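Putative sulfurtransferase dsrE (Allochromatium vinosum, PDB 2HY5) is a putative sulfurtransferase of the DsrE/TusD family that could take part in the oxidation of intracellular sulfur, probably by carrying sulfur as a persulfide. Local coordinates at residues N102-P105 / K106-I109. Sequence-based numbering, arbitrary orientation.
Sequences NIHP and KFRI
His104 lays its CB and the near corner of its ring against the CD1-CE1 bond of the Phe107 ring, obliquely: CB of His104 is 3.5 Å from CD1 of Phe107, and CG of His104 lies 3.9 Å from CE1 of Phe107. The two ring planes are steeply inclined, at 73°, with centroids 5.6 Å apart. The backbone here makes a type I beta turn from His104 to Phe107, closed by the bond from Phe107 N to His104 O (3.0 Å), whose donor sits above the carbonyl plane. A second bond reinforces the turn. The chi1 of His104 (-176°) sets CG beside the carbonyl carbon and brings the ring alongside Lys106, and ND1 accepts the backbone N-H of Lys106 at 3.1 Å, nearly straight and only 8° out of the ring plane. That bond helps fix the ring's rotation and implies that ND1 is probably unprotonated, since it serves as the acceptor. The first methylene of Lys106 packs alongside, CB being 3.5 Å from ND1 of His104, while the amine runs on to a salt bridge with Glu69. A leucine in place of His104 would probably leave the Lys106 N-H without its acceptor and the turn less firmly fixed. On the other flank Ile103 reaches its CD1 to the Phe107 backbone, 3.4 Å from Phe107 O and 4.0 Å from Phe107 CB. Pro105 and Lys106 form the two exposed central positions of the turn. The turn thus leads the loop after helix 90-96 into strand 108-110, an outermost strand of this chain's parallel sheet: His104 packs on Val61 and Ala65 and Phe107 on Trp64, all of helix 60-71, while Phe107, Arg108 and Ile109 lie against neighbouring strand 75-78, which ends at Cys78, the probable persulfide-bearing cysteine.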
# COMPACT_ATOMS: atom_id res chain seq x y z
N ASN A 102 13.09 6.91 20.48
CA ASN A 102 11.67 6.60 20.46
C ASN A 102 11.37 5.10 20.45
O ASN A 102 10.21 4.70 20.46
CB ASN A 102 10.98 7.28 19.27
CG ASN A 102 11.47 6.74 17.94
OD1 ASN A 102 12.54 6.15 17.85
ND2 ASN A 102 10.67 6.94 16.89
N ILE A 103 12.41 4.28 20.46
CA ILE A 103 12.16 2.84 20.43
C ILE A 103 11.56 2.33 21.74
O ILE A 103 11.84 2.85 22.82
CB ILE A 103 13.45 2.05 20.13
CG1 ILE A 103 13.07 0.64 19.67
CG2 ILE A 103 14.34 1.98 21.37
CD1 ILE A 103 14.26 -0.28 19.49
N HIS A 104 10.72 1.31 21.63
CA HIS A 104 10.11 0.69 22.80
C HIS A 104 11.20 -0.25 23.33
O HIS A 104 11.79 -1.01 22.56
CB HIS A 104 8.85 -0.07 22.39
CG HIS A 104 8.09 -0.66 23.54
ND1 HIS A 104 8.58 -1.69 24.31
CD2 HIS A 104 6.88 -0.34 24.06
CE1 HIS A 104 7.70 -1.99 25.25
NE2 HIS A 104 6.66 -1.19 25.12
N PRO A 105 11.46 -0.23 24.65
CA PRO A 105 12.48 -1.07 25.28
C PRO A 105 12.46 -2.57 25.04
O PRO A 105 13.47 -3.24 25.25
CB PRO A 105 12.36 -0.70 26.76
CG PRO A 105 10.92 -0.34 26.90
CD PRO A 105 10.69 0.51 25.67
N LYS A 106 11.32 -3.11 24.61
CA LYS A 106 11.22 -4.54 24.34
C LYS A 106 11.76 -4.94 22.97
O LYS A 106 11.99 -6.12 22.70
CB LYS A 106 9.77 -5.01 24.48
CG LYS A 106 9.43 -5.60 25.84
CD LYS A 106 10.26 -6.84 26.11
CE LYS A 106 9.93 -7.46 27.46
NZ LYS A 106 10.13 -6.48 28.56
N PHE A 107 11.94 -3.95 22.10
CA PHE A 107 12.45 -4.21 20.75
C PHE A 107 13.94 -3.89 20.66
O PHE A 107 14.44 -3.06 21.42
CB PHE A 107 11.72 -3.34 19.72
CG PHE A 107 10.23 -3.55 19.66
CD1 PHE A 107 9.40 -3.13 20.70
CD2 PHE A 107 9.64 -4.14 18.55
CE1 PHE A 107 8.02 -3.28 20.62
CE2 PHE A 107 8.27 -4.30 18.46
CZ PHE A 107 7.46 -3.86 19.49
N ARG A 108 14.63 -4.54 19.74
CA ARG A 108 16.05 -4.25 19.55
C ARG A 108 16.32 -3.94 18.08
O ARG A 108 15.70 -4.52 17.20
CB ARG A 108 16.93 -5.42 20.02
CG ARG A 108 16.89 -6.69 19.16
CD ARG A 108 17.77 -7.78 19.81
NE ARG A 108 17.78 -9.04 19.07
CZ ARG A 108 18.61 -9.33 18.08
NH1 ARG A 108 19.52 -8.46 17.68
NH2 ARG A 108 18.52 -10.51 17.47
N ILE A 109 17.21 -2.98 17.84
CA ILE A 109 17.59 -2.61 16.48
C ILE A 109 18.82 -3.41 16.09
O ILE A 109 19.82 -3.41 16.80
CB ILE A 109 17.92 -1.09 16.38
CG1 ILE A 109 16.67 -0.29 16.02
CG2 ILE A 109 18.97 -0.85 15.30
CD1 ILE A 109 15.44 -0.67 16.77